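Local coordinates for protein putative SnoaL-like polyketide cyclase (Jannaschia sp., PDB 3KKG) that is a putative polyketide cyclase of the SnoaL-like family and may, as its relatives do, catalyse ring closure of a polyketide intermediate, at residues 66-76 against 88-99. Numbering follows the deposited sequence. Where two conformers were deposited one is given.
Sequences EGFPRLEVVVE and QARLTGAQDGPF
The carbonyl oxygen of G67 receives a hydrogen bond from the G97 amide, well above the carbonyl plane (N to O 3.1 Å), and a C-H...O contact from CA of Q95. Beside this junction F68 turns the CE1 edge of its ring onto the middle of one face of F99, an edge-to-face pair with centroids 4.9 Å apart and planes at 81°. CG of F68 is anti to its own carbonyl carbon (chi1 -64°), which brings the ring against the A94 carbonyl and the Q95 side chain, with CA of Q95 over its face in a CH-pi contact. Replacing F68 with an alanine would probably open a gap between Q95 and F99 and leave the F99 face without its edge partner. V136, M137 and I140 of helix 133-140 close the same apolar cluster. Farther along, 72-76 and 88-94 belong to the antiparallel hairpin of strands 72-81 and 84-94, the former outermost in the curved sheet of this chain, consistent with the NTF2-like fold of this clan. Within these segments E72 with T92 and V74 with R90 are hydrogen-bonded pairs; E72 N meets T92 O at 2.9 Å, nearly straight at 172°, and E76 N donates to Q88 O at 2.8 Å. On the face bearing V73, A89 and L91, CG2 of V73 presses tightly on CB of A89 (3.3 Å) and meets CD2 of L91. On the other face a water bridges OE1 of E72 and OG1 of T92. OE1 of E76 lies against CG of R90 (3.4 Å), while OE2 pairs with R128 of the second subunit and the R90 guanidinium with D110. Beyond the strand pairing, near the F68-L71 turn, R70 and D96 form a long salt bridge, NH1 to OD2 3.7 Å, seconded by a water bound to both atoms.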
ATOM      1  N   GLU A  66       6.048   1.022  20.368  0.70 17.78           N
ATOM      2  CA  GLU A  66       6.612   1.897  21.379  0.70 18.24           C
ATOM      3  C   GLU A  66       6.489   3.373  20.964  0.70 16.59           C
ATOM      4  O   GLU A  66       6.440   4.267  21.792  0.70 19.28           O
ATOM      5  CB  GLU A  66       8.064   1.527  21.666  0.70 20.07           C
ATOM      6  CG  GLU A  66       8.119   0.255  22.431  0.70 22.17           C
ATOM      7  CD  GLU A  66       9.485  -0.317  22.565  0.70 23.92           C
ATOM      8  OE1 GLU A  66      10.471   0.234  22.009  0.70 34.51           O
ATOM      9  OE2 GLU A  66       9.576  -1.336  23.275  0.70 35.66           O
ATOM     10  N   GLY A  67       6.510   3.635  19.676  1.00 17.27           N
ATOM     11  CA  GLY A  67       6.396   4.993  19.214  1.00 16.07           C
ATOM     12  C   GLY A  67       4.986   5.522  19.381  1.00 16.83           C
ATOM     13  O   GLY A  67       4.819   6.708  19.654  1.00 17.53           O
ATOM     14  N   PHE A  68       3.994   4.646  19.139  1.00 16.74           N
ATOM     15  CA  PHE A  68       2.578   5.042  19.164  1.00 18.46           C
ATOM     16  C   PHE A  68       1.821   4.037  20.059  1.00 18.67           C
ATOM     17  O   PHE A  68       1.080   3.208  19.563  1.00 19.13           O
ATOM     18  CB  PHE A  68       1.987   5.045  17.772  1.00 17.65           C
ATOM     19  CG  PHE A  68       2.595   6.052  16.840  1.00 17.51           C
ATOM     20  CD1 PHE A  68       3.740   5.746  16.134  1.00 17.81           C
ATOM     21  CD2 PHE A  68       2.052   7.332  16.687  1.00 17.58           C
ATOM     22  CE1 PHE A  68       4.313   6.669  15.285  1.00 18.08           C
ATOM     23  CE2 PHE A  68       2.603   8.257  15.786  1.00 17.55           C
ATOM     24  CZ  PHE A  68       3.741   7.926  15.104  1.00 18.02           C
ATOM     25  N   PRO A  69       2.007   4.097  21.373  1.00 17.92           N
ATOM     26  CA  PRO A  69       1.491   3.040  22.203  1.00 17.98           C
ATOM     27  C   PRO A  69      -0.006   2.931  22.294  1.00 18.95           C
ATOM     28  O   PRO A  69      -0.519   1.866  22.691  1.00 21.62           O
ATOM     29  CB  PRO A  69       2.087   3.356  23.588  1.00 20.23           C
ATOM     30  CG  PRO A  69       2.817   4.585  23.444  1.00 20.87           C
ATOM     31  CD  PRO A  69       2.839   5.069  22.125  1.00 19.87           C
ATOM     32  N   ARG A  70      -0.731   4.024  22.016  0.50 18.39           N
ATOM     33  CA  ARG A  70      -2.223   4.034  21.981  0.50 17.22           C
ATOM     34  C   ARG A  70      -2.777   4.020  20.536  0.50 17.77           C
ATOM     35  O   ARG A  70      -3.962   4.276  20.340  0.50 17.79           O
ATOM     36  CB  ARG A  70      -2.852   5.257  22.712  0.50 18.03           C
ATOM     37  CG  ARG A  70      -2.763   5.300  24.261  0.50 17.00           C
ATOM     38  CD  ARG A  70      -3.619   6.459  24.863  0.50 15.41           C
ATOM     39  NE  ARG A  70      -3.446   6.592  26.341  0.50 14.52           N
ATOM     40  CZ  ARG A  70      -2.492   7.345  26.919  0.50 11.37           C
ATOM     41  NH1 ARG A  70      -1.688   8.048  26.163  0.50 15.65           N
ATOM     42  NH2 ARG A  70      -2.370   7.378  28.216  0.50 15.03           N
ATOM     43  N   LEU A  71      -1.958   3.709  19.534  1.00 17.67           N
ATOM     44  CA  LEU A  71      -2.404   3.800  18.136  1.00 17.75           C
ATOM     45  C   LEU A  71      -3.717   3.056  17.962  1.00 17.42           C
ATOM     46  O   LEU A  71      -3.860   1.906  18.364  1.00 19.06           O
ATOM     47  CB  LEU A  71      -1.339   3.200  17.229  1.00 17.12           C
ATOM     48  CG  LEU A  71      -1.445   3.584  15.748  1.00 18.52           C
ATOM     49  CD1 LEU A  71      -1.244   5.056  15.492  1.00 18.87           C
ATOM     50  CD2 LEU A  71      -0.380   2.792  15.000  1.00 19.86           C
ATOM     51  N   GLU A  72      -4.651   3.765  17.333  1.00 18.56           N
ATOM     52  CA  GLU A  72      -5.940   3.209  16.952  1.00 17.82           C
ATOM     53  C   GLU A  72      -6.004   2.895  15.481  1.00 18.36           C
ATOM     54  O   GLU A  72      -5.528   3.661  14.661  1.00 18.19           O
ATOM     55  CB  GLU A  72      -7.073   4.174  17.300  1.00 16.48           C
ATOM     56  CG  GLU A  72      -7.231   4.387  18.810  1.00 20.53           C
ATOM     57  CD  GLU A  72      -8.285   5.451  19.150  1.00 24.58           C
ATOM     58  OE1 GLU A  72      -8.923   5.996  18.225  1.00 30.22           O
ATOM     59  OE2 GLU A  72      -8.374   5.809  20.319  1.00 31.05           O
ATOM     60  N   VAL A  73      -6.631   1.773  15.168  1.00 17.14           N
ATOM     61  CA  VAL A  73      -6.855   1.359  13.780  1.00 15.15           C
ATOM     62  C   VAL A  73      -8.340   1.201  13.511  1.00 16.68           C
ATOM     63  O   VAL A  73      -9.044   0.600  14.288  1.00 17.83           O
ATOM     64  CB  VAL A  73      -5.983   0.091  13.407  1.00 16.47           C
ATOM     65  CG1 VAL A  73      -6.347  -1.120  14.257  1.00 19.37           C
ATOM     66  CG2 VAL A  73      -6.099  -0.186  11.903  1.00 17.56           C
ATOM     67  N   VAL A  74      -8.773   1.752  12.370  1.00 17.11           N
ATOM     68  CA  VAL A  74     -10.141   1.564  11.871  1.00 17.48           C
ATOM     69  C   VAL A  74     -10.032   0.933  10.498  1.00 16.86           C
ATOM     70  O   VAL A  74      -9.523   1.544   9.539  1.00 18.18           O
ATOM     71  CB  VAL A  74     -10.932   2.865  11.832  1.00 17.33           C
ATOM     72  CG1 VAL A  74     -12.353   2.583  11.306  1.00 18.40           C
ATOM     73  CG2 VAL A  74     -11.070   3.475  13.229  1.00 18.83           C
ATOM     74  N   VAL A  75     -10.489  -0.311  10.378  1.00 16.49           N
ATOM     75  CA  VAL A  75     -10.505  -1.011   9.116  1.00 17.33           C
ATOM     76  C   VAL A  75     -11.528  -0.358   8.223  1.00 17.82           C
ATOM     77  O   VAL A  75     -12.697  -0.123   8.637  1.00 18.31           O
ATOM     78  CB  VAL A  75     -10.796  -2.511   9.323  1.00 18.21           C
ATOM     79  CG1 VAL A  75     -11.028  -3.185   7.943  1.00 17.64           C
ATOM     80  CG2 VAL A  75      -9.664  -3.220  10.094  1.00 19.93           C
ATOM     81  N   GLU A  76     -11.157  -0.072   6.977  1.00 18.57           N
ATOM     82  CA  GLU A  76     -12.145   0.416   6.048  1.00 22.35           C
ATOM     83  C   GLU A  76     -12.294  -0.235   4.709  1.00 19.14           C
ATOM     84  O   GLU A  76     -13.224   0.137   3.978  1.00 22.07           O
ATOM     85  CB  GLU A  76     -11.987   1.829   5.743  1.00 25.51           C
ATOM     86  CG  GLU A  76     -10.700   2.165   5.265  1.00 22.06           C
ATOM     87  CD  GLU A  76     -10.757   3.589   4.781  1.00 29.10           C
ATOM     88  OE1 GLU A  76     -10.607   4.464   5.699  1.00 32.53           O
ATOM     89  OE2 GLU A  76     -10.929   3.817   3.559  1.00 34.07           O
ATOM     90  N   GLN A  88      -7.253  -2.374   4.141  1.00 16.80           N
ATOM     91  CA  GLN A  88      -6.936  -0.945   4.218  1.00 17.22           C
ATOM     92  C   GLN A  88      -7.534  -0.401   5.499  1.00 17.56           C
ATOM     93  O   GLN A  88      -8.664  -0.752   5.872  1.00 16.98           O
ATOM     94  CB  GLN A  88      -7.564  -0.223   3.080  1.00 17.94           C
ATOM     95  CG  GLN A  88      -6.998  -0.590   1.678  1.00 18.53           C
ATOM     96  CD  GLN A  88      -7.558   0.313   0.628  1.00 21.47           C
ATOM     97  OE1 GLN A  88      -7.245   1.486   0.618  1.00 22.57           O
ATOM     98  NE2 GLN A  88      -8.385  -0.207  -0.220  1.00 22.56           N
ATOM     99  N   ALA A  89      -6.810   0.500   6.148  1.00 19.01           N
ATOM    100  CA  ALA A  89      -7.236   1.006   7.428  1.00 18.18           C
ATOM    101  C   ALA A  89      -6.818   2.449   7.544  1.00 17.55           C
ATOM    102  O   ALA A  89      -6.156   3.004   6.662  1.00 17.67           O
ATOM    103  CB  ALA A  89      -6.697   0.139   8.626  1.00 17.94           C
ATOM    104  N   ARG A  90      -7.295   3.093   8.603  0.50 16.23           N
ATOM    105  CA  ARG A  90      -6.726   4.370   9.011  0.50 16.42           C
ATOM    106  C   ARG A  90      -6.193   4.273  10.418  0.50 15.83           C
ATOM    107  O   ARG A  90      -6.741   3.587  11.265  0.50 15.91           O
ATOM    108  CB  ARG A  90      -7.691   5.513   8.858  0.50 16.50           C
ATOM    109  CG  ARG A  90      -8.010   5.843   7.401  0.50 19.00           C
ATOM    110  CD  ARG A  90      -8.768   7.152   7.310  0.50 19.86           C
ATOM    111  NE  ARG A  90      -7.883   8.311   7.533  0.50 21.05           N
ATOM    112  CZ  ARG A  90      -7.107   8.870   6.587  0.50 20.64           C
ATOM    113  NH1 ARG A  90      -7.151   8.412   5.347  0.50 19.67           N
ATOM    114  NH2 ARG A  90      -6.329   9.920   6.843  0.50 19.52           N
ATOM    115  N   LEU A  91      -5.078   4.936  10.617  1.00 17.55           N
ATOM    116  CA  LEU A  91      -4.366   4.967  11.896  1.00 16.66           C
ATOM    117  C   LEU A  91      -4.427   6.367  12.474  1.00 17.63           C
ATOM    118  O   LEU A  91      -4.150   7.330  11.759  1.00 18.07           O
ATOM    119  CB  LEU A  91      -2.878   4.663  11.680  1.00 18.01           C
ATOM    120  CG  LEU A  91      -2.581   3.333  11.041  1.00 17.36           C
ATOM    121  CD1 LEU A  91      -1.045   3.161  10.853  1.00 21.06           C
ATOM    122  CD2 LEU A  91      -3.143   2.183  11.842  1.00 20.53           C
ATOM    123  N   THR A  92      -4.700   6.422  13.769  1.00 16.25           N
ATOM    124  CA  THR A  92      -4.693   7.686  14.487  1.00 16.47           C
ATOM    125  C   THR A  92      -4.035   7.495  15.836  1.00 16.25           C
ATOM    126  O   THR A  92      -4.329   6.577  16.574  1.00 17.18           O
ATOM    127  CB  THR A  92      -6.089   8.277  14.678  1.00 18.80           C
ATOM    128  OG1 THR A  92      -6.912   7.305  15.318  1.00 20.48           O
ATOM    129  CG2 THR A  92      -6.690   8.677  13.331  1.00 19.63           C
ATOM    130  N   GLY A  93      -3.184   8.457  16.212  1.00 18.31           N
ATOM    131  CA  GLY A  93      -2.605   8.466  17.551  1.00 17.30           C
ATOM    132  C   GLY A  93      -1.392   9.341  17.619  1.00 15.94           C
ATOM    133  O   GLY A  93      -0.954   9.920  16.654  1.00 17.46           O
ATOM    134  N   ALA A  94      -0.894   9.452  18.844  1.00 16.14           N
ATOM    135  CA  ALA A  94       0.196  10.357  19.168  1.00 16.47           C
ATOM    136  C   ALA A  94       1.519   9.634  19.276  1.00 15.14           C
ATOM    137  O   ALA A  94       1.575   8.560  19.883  1.00 17.04           O
ATOM    138  CB  ALA A  94      -0.107  11.067  20.500  1.00 17.05           C
ATOM    139  N   GLN A  95       2.560  10.309  18.834  1.00 15.05           N
ATOM    140  CA  GLN A  95       3.924   9.736  18.882  1.00 16.49           C
ATOM    141  C   GLN A  95       4.505   9.995  20.279  1.00 16.34           C
ATOM    142  O   GLN A  95       5.390  10.819  20.435  1.00 16.31           O
ATOM    143  CB  GLN A  95       4.813  10.301  17.766  1.00 16.23           C
ATOM    144  CG  GLN A  95       6.152   9.549  17.723  1.00 15.18           C
ATOM    145  CD  GLN A  95       7.358  10.444  17.770  1.00 17.95           C
ATOM    146  OE1 GLN A  95       7.279  11.667  17.562  1.00 18.34           O
ATOM    147  NE2 GLN A  95       8.503   9.840  18.084  1.00 17.72           N
ATOM    148  N   ASP A  96       4.017   9.254  21.273  1.00 15.93           N
ATOM    149  CA  ASP A  96       4.410   9.448  22.640  1.00 15.49           C
ATOM    150  C   ASP A  96       5.679   8.697  23.060  1.00 16.34           C
ATOM    151  O   ASP A  96       6.154   8.847  24.179  1.00 16.47           O
ATOM    152  CB  ASP A  96       3.295   8.986  23.572  1.00 16.19           C
ATOM    153  CG  ASP A  96       2.086   9.963  23.642  1.00 17.30           C
ATOM    154  OD1 ASP A  96       2.200  11.129  23.261  1.00 17.32           O
ATOM    155  OD2 ASP A  96       1.052   9.487  24.161  1.00 17.71           O
ATOM    156  N   GLY A  97       6.157   7.860  22.150  1.00 15.06           N
ATOM    157  CA  GLY A  97       7.450   7.164  22.346  1.00 15.60           C
ATOM    158  C   GLY A  97       8.407   7.358  21.190  1.00 15.82           C
ATOM    159  O   GLY A  97       8.076   7.911  20.153  1.00 16.32           O
ATOM    160  N   PRO A  98       9.640   6.866  21.403  1.00 17.88           N
ATOM    161  CA  PRO A  98      10.594   6.964  20.330  1.00 18.26           C
ATOM    162  C   PRO A  98      10.146   6.188  19.108  1.00 18.76           C
ATOM    163  O   PRO A  98       9.522   5.120  19.254  1.00 19.23           O
ATOM    164  CB  PRO A  98      11.851   6.284  20.892  1.00 19.11           C
ATOM    165  CG  PRO A  98      11.552   5.813  22.179  1.00 24.59           C
ATOM    166  CD  PRO A  98      10.147   6.151  22.573  1.00 18.36           C
ATOM    167  N   PHE A  99      10.368   6.740  17.930  1.00 18.33           N
ATOM    168  CA  PHE A  99       9.932   6.077  16.658  1.00 19.91           C
ATOM    169  C   PHE A  99      10.955   6.312  15.532  1.00 19.21           C
ATOM    170  O   PHE A  99      11.146   7.429  15.103  1.00 19.73           O
ATOM    171  CB  PHE A  99       8.577   6.641  16.228  1.00 18.03           C
ATOM    172  CG  PHE A  99       7.957   5.911  15.058  1.00 17.74           C
ATOM    173  CD1 PHE A  99       7.432   4.642  15.233  1.00 18.72           C
ATOM    174  CD2 PHE A  99       7.866   6.504  13.825  1.00 18.54           C
ATOM    175  CE1 PHE A  99       6.805   3.995  14.159  1.00 20.24           C
ATOM    176  CE2 PHE A  99       7.279   5.833  12.769  1.00 20.67           C
ATOM    177  CZ  PHE A  99       6.722   4.601  12.955  1.00 19.27           C
TER
HETATM  178  O   HOH W   1      -0.073   6.564  21.038  1.00 19.79           O
HETATM  179  O   HOH W   2      -1.166   8.254  23.177  1.00 24.62           O
HETATM  180  O   HOH W   3      -8.804   8.146  16.982  1.00 28.03           O
HETATM  181  O   HOH W   4      -8.459   6.275   3.933  1.00 21.84           O